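Local coordinates for protein tartronic semialdehyde reductase (Salmonella typhimurium, PDB 1YB4) that catalyses the NAD(P)H-dependent reduction of tartronate semialdehyde (2-hydroxy-3-oxopropanoate) to (R)-glycerate, at residues 75-80 and 108-113; 89-94 and 142-147. All coordinates share one frame; numbering follows the deposited sequence.

Contact 1 (75-80 and 108-113)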
# COMPACT_ATOMS: atom_id res chain seq x y z
N VAL A 75 -2.55 20.97 30.60
CA VAL A 75 -1.52 21.69 31.33
C VAL A 75 -1.70 23.17 31.02
O VAL A 75 -1.55 24.02 31.89
CB VAL A 75 -0.10 21.27 30.90
CG1 VAL A 75 0.92 22.31 31.37
CG2 VAL A 75 0.23 19.92 31.50
N LEU A 76 -2.02 23.46 29.77
CA LEU A 76 -2.22 24.83 29.35
C LEU A 76 -3.52 25.42 29.87
O LEU A 76 -3.51 26.42 30.58
CB LEU A 76 -2.17 24.92 27.83
CG LEU A 76 -0.90 25.47 27.16
CD1 LEU A 76 0.27 25.48 28.13
CD2 LEU A 76 -0.58 24.62 25.93
N PHE A 77 -4.64 24.81 29.53
CA PHE A 77 -5.92 25.37 29.95
C PHE A 77 -6.78 24.44 30.80
O PHE A 77 -7.88 24.06 30.41
CB PHE A 77 -6.68 25.83 28.72
CG PHE A 77 -5.79 26.30 27.61
CD1 PHE A 77 -5.41 25.43 26.59
CD2 PHE A 77 -5.29 27.60 27.60
CE1 PHE A 77 -4.54 25.85 25.58
CE2 PHE A 77 -4.42 28.02 26.59
CZ PHE A 77 -4.05 27.15 25.58
N GLY A 78 -6.27 24.07 31.97
CA GLY A 78 -7.01 23.20 32.87
C GLY A 78 -7.17 23.92 34.18
O GLY A 78 -6.59 24.99 34.36
N GLU A 79 -7.95 23.36 35.10
CA GLU A 79 -8.16 24.02 36.39
C GLU A 79 -6.84 24.39 37.07
O GLU A 79 -6.57 25.57 37.31
CB GLU A 79 -9.02 23.14 37.31
CG GLU A 79 -8.41 21.81 37.70
CD GLU A 79 -9.20 20.63 37.17
OE1 GLU A 79 -9.06 20.31 35.97
OE2 GLU A 79 -9.97 20.04 37.95
N HIS A 80 -6.01 23.39 37.37
CA HIS A 80 -4.72 23.63 38.02
C HIS A 80 -3.67 24.01 36.98
O HIS A 80 -2.48 24.05 37.29
CB HIS A 80 -4.24 22.38 38.76
CG HIS A 80 -5.22 21.83 39.75
ND1 HIS A 80 -5.77 22.60 40.75
CD2 HIS A 80 -5.72 20.59 39.92
CE1 HIS A 80 -6.57 21.85 41.49
NE2 HIS A 80 -6.56 20.63 41.01
N GLN A 108 -1.89 30.58 19.74
CA GLN A 108 -2.64 31.83 19.69
C GLN A 108 -3.51 32.03 20.92
O GLN A 108 -3.85 33.17 21.26
CB GLN A 108 -3.47 31.95 18.41
CG GLN A 108 -4.64 31.01 18.31
CD GLN A 108 -5.37 31.18 16.99
OE1 GLN A 108 -5.76 32.29 16.62
NE2 GLN A 108 -5.57 30.07 16.27
N ARG A 109 -3.89 30.95 21.60
CA ARG A 109 -4.69 31.08 22.81
C ARG A 109 -3.80 31.72 23.85
O ARG A 109 -4.14 32.75 24.43
CB ARG A 109 -5.16 29.72 23.33
CG ARG A 109 -6.46 29.23 22.73
CD ARG A 109 -7.23 28.43 23.77
NE ARG A 109 -7.62 27.11 23.30
CZ ARG A 109 -8.12 26.17 24.09
NH1 ARG A 109 -8.29 26.42 25.39
NH2 ARG A 109 -8.45 24.98 23.60
N VAL A 110 -2.64 31.11 24.08
CA VAL A 110 -1.68 31.64 25.03
C VAL A 110 -1.27 33.05 24.59
O VAL A 110 -1.12 33.95 25.43
CB VAL A 110 -0.43 30.71 25.13
CG1 VAL A 110 0.73 31.43 25.77
CG2 VAL A 110 -0.77 29.48 25.93
N ASN A 111 -1.11 33.26 23.29
CA ASN A 111 -0.72 34.57 22.76
C ASN A 111 -1.71 35.67 23.09
O ASN A 111 -1.31 36.82 23.30
CB ASN A 111 -0.53 34.52 21.23
CG ASN A 111 0.83 33.94 20.82
OD1 ASN A 111 1.10 33.79 19.63
ND2 ASN A 111 1.67 33.63 21.80
N GLU A 112 -3.00 35.34 23.13
CA GLU A 112 -4.02 36.33 23.45
C GLU A 112 -4.18 36.48 24.95
O GLU A 112 -5.03 37.24 25.42
CB GLU A 112 -5.36 35.97 22.77
CG GLU A 112 -5.95 34.62 23.14
CD GLU A 112 -7.04 34.18 22.17
OE1 GLU A 112 -6.77 34.15 20.95
OE2 GLU A 112 -8.16 33.85 22.62
N MSE A 113 -3.36 35.76 25.71
CA MSE A 113 -3.40 35.86 27.17
C MSE A 113 -2.18 36.64 27.65
O MSE A 113 -1.98 36.81 28.84
CB MSE A 113 -3.41 34.48 27.80
CG MSE A 113 -4.60 33.64 27.41
SE MSE A 113 -4.98 32.27 28.71
CE MSE A 113 -6.54 33.08 29.52

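Contact 2 (89-94 and 142-147)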
# COMPACT_ATOMS: atom_id res chain seq x y z
N GLY A 89 3.73 38.65 30.03
CA GLY A 89 5.19 38.74 30.06
C GLY A 89 5.94 37.43 30.21
O GLY A 89 7.14 37.43 30.50
N LYS A 90 5.24 36.32 30.01
CA LYS A 90 5.85 35.00 30.12
C LYS A 90 6.07 34.33 28.78
O LYS A 90 5.52 34.73 27.75
CB LYS A 90 5.01 34.08 31.02
CG LYS A 90 4.98 34.49 32.48
CD LYS A 90 4.21 33.48 33.32
CE LYS A 90 4.11 33.96 34.77
NZ LYS A 90 5.46 34.26 35.34
N THR A 91 6.89 33.29 28.82
CA THR A 91 7.22 32.51 27.64
C THR A 91 6.99 31.05 28.01
O THR A 91 7.55 30.54 28.99
CB THR A 91 8.70 32.71 27.22
OG1 THR A 91 9.00 34.11 27.15
CG2 THR A 91 8.95 32.10 25.85
N ILE A 92 6.15 30.39 27.22
CA ILE A 92 5.82 29.00 27.42
C ILE A 92 6.41 28.21 26.25
O ILE A 92 6.23 28.57 25.09
CB ILE A 92 4.28 28.82 27.45
CG1 ILE A 92 3.93 27.36 27.71
CG2 ILE A 92 3.67 29.33 26.18
CD1 ILE A 92 4.12 26.96 29.14
N VAL A 93 7.16 27.17 26.58
CA VAL A 93 7.77 26.36 25.54
C VAL A 93 7.41 24.88 25.71
O VAL A 93 7.77 24.23 26.69
CB VAL A 93 9.32 26.53 25.52
CG1 VAL A 93 9.68 27.99 25.64
CG2 VAL A 93 9.95 25.76 26.63
N ASP A 94 6.66 24.38 24.74
CA ASP A 94 6.24 22.99 24.74
C ASP A 94 7.25 22.21 23.94
O ASP A 94 7.50 22.50 22.76
CB ASP A 94 4.85 22.84 24.13
CG ASP A 94 4.34 21.42 24.22
OD1 ASP A 94 4.73 20.72 25.19
OD2 ASP A 94 3.54 21.03 23.35
N GLN A 142 11.39 34.72 16.18
CA GLN A 142 12.84 34.74 16.40
C GLN A 142 13.35 35.29 17.74
O GLN A 142 14.10 34.60 18.44
CB GLN A 142 13.54 35.46 15.25
CG GLN A 142 15.05 35.30 15.28
CD GLN A 142 15.69 35.57 13.95
OE1 GLN A 142 15.15 35.17 12.91
NE2 GLN A 142 16.84 36.23 13.96
N LYS A 143 12.96 36.51 18.10
CA LYS A 143 13.40 37.10 19.38
C LYS A 143 13.09 36.16 20.56
O LYS A 143 13.89 36.02 21.48
CB LYS A 143 12.70 38.45 19.63
CG LYS A 143 12.83 39.47 18.50
CD LYS A 143 14.13 40.23 18.53
CE LYS A 143 14.19 41.22 17.38
NZ LYS A 143 13.07 42.19 17.40
N VAL A 144 11.91 35.53 20.52
CA VAL A 144 11.50 34.59 21.56
C VAL A 144 12.46 33.40 21.52
O VAL A 144 12.98 32.95 22.55
CB VAL A 144 10.07 34.08 21.32
CG1 VAL A 144 9.63 33.19 22.47
CG2 VAL A 144 9.13 35.25 21.14
N PHE A 145 12.70 32.90 20.32
CA PHE A 145 13.62 31.79 20.12
C PHE A 145 14.99 32.21 20.65
O PHE A 145 15.64 31.46 21.37
CB PHE A 145 13.73 31.45 18.63
CG PHE A 145 14.86 30.50 18.31
CD1 PHE A 145 14.67 29.13 18.32
CD2 PHE A 145 16.14 31.00 18.03
CE1 PHE A 145 15.72 28.25 18.06
CE2 PHE A 145 17.20 30.13 17.77
CZ PHE A 145 16.99 28.75 17.78
N ASP A 146 15.44 33.41 20.28
CA ASP A 146 16.74 33.92 20.71
C ASP A 146 16.85 33.99 22.23
O ASP A 146 17.92 33.76 22.79
CB ASP A 146 17.01 35.30 20.14
CG ASP A 146 17.37 35.27 18.66
OD1 ASP A 146 18.13 34.37 18.25
OD2 ASP A 146 16.90 36.16 17.90
N ARG A 147 15.74 34.30 22.88
CA ARG A 147 15.69 34.43 24.34
C ARG A 147 15.87 33.10 25.08
O ARG A 147 16.58 33.03 26.08
CB ARG A 147 14.38 35.08 24.77
CG ARG A 147 14.21 35.26 26.27
CD ARG A 147 13.15 36.30 26.56
NE ARG A 147 11.80 35.85 26.22
CZ ARG A 147 10.90 36.60 25.59
NH1 ARG A 147 11.21 37.84 25.20
NH2 ARG A 147 9.68 36.13 25.34

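Contact 1 (75-80 and 108-113)
L76 and V110 bring the two backbones nearest each other, with their CA atoms 8.1 Å apart. Residues 75 and 76 lie near the end of helix 69-77. Residues 108-111 are the final turn of helix 100-111. E112 N bonds to Q108 O, and M113 N to V110 O just past the helix. The side chain of F77 reaches across to this turn and makes most of the contact. R109 lies over one face of its ring, and CB of the preceding L76 lies over the opposite face. The guanidinium of R109 is stacked on the ring with the planes 23° apart. NH1 of R109 comes closest, 3.3 Å from F77 CD1, displaced toward the rim. R109 CZ is 4.1 Å from the ring centroid and 25° off the normal, a cation-pi contact. R109 CD adds a CH-pi contact at 4.0 Å from the same centroid. Bent at chi3 (-127°), the R109 chain runs along the ring face, from CB beside CZ to the guanidinium. V110 CG2 meets the ring obliquely, 4.0 Å from F77 CE2. The same methyl lies 4.2 Å from L76 CG. Deeper in, both L76 and V110 touch I92 of strand 90-94. The two helices are the connections of successive beta-alpha-beta units, side by side on one face of the Rossmann-type sheet. No hydrogen bond joins the segments. E73 forms a long, weak ion pair with R109 NH2. The contact probably rests on dispersion and cation-pi attraction, with buried L76 and V110 on one side and the partly exposed, charged R109 on the other.

Contact 2 (89-94 and 142-147)
T91 is the residue of strand 90-94 that meets helix 142-155, and its CA lies 7.7 Å from that of V144. Its backbone bonds with D60 and I62 place the strand beside strand 61-64. T91 turns its side chain toward the helix and uses both branches. Its CG2, anti to the backbone N, packs 3.6 Å from V144 CG1. The two side chains run past each other in opposite directions. The hydroxyl branch takes a hydrogen bond from R147: NH2 lies 2.8 Å from T91 OG1, with an N-H...O angle of 144°. The hydroxyl sits at the edge of the guanidinium but is tilted 23° out of its plane. This is strand-to-helix packing in the NAD-binding domain, which has a Rossmann-type core. R147 lies about one turn after V144, on the same side of helix 142-155. Its chain is extended until chi3 (70°), where it bends and brings the guanidinium to T91. NH2 of R147 also forms a salt bridge with D116 of strand 115-123, so one nitrogen serves two neighbouring strands. V144 touches D116 and L118 of that strand as well.

In the fold
Contacts 1 and 2 lie in the NAD-binding domain, with centres about 15 Å apart. Their segments alternate along the chain: 75-80, 89-94, 108-113, then 142-147. Helix 69-77, strand 90-94 and helix 100-111 follow one another in sequence. Strand 90-94 is the shared element. It runs parallel between strands 61-64 and 115-123 in the seven-stranded mixed sheet. I92 links it to contact 1: its CG2 is 3.6 Å from V110 CG1, and its CG1 is 4.1 Å from L76 CD1. T91 serves contact 2 from the other face. Helices thus cover both faces of this strand, as in a Rossmann-type layered domain. Both contacts lie away from the predicted active-site residue K172.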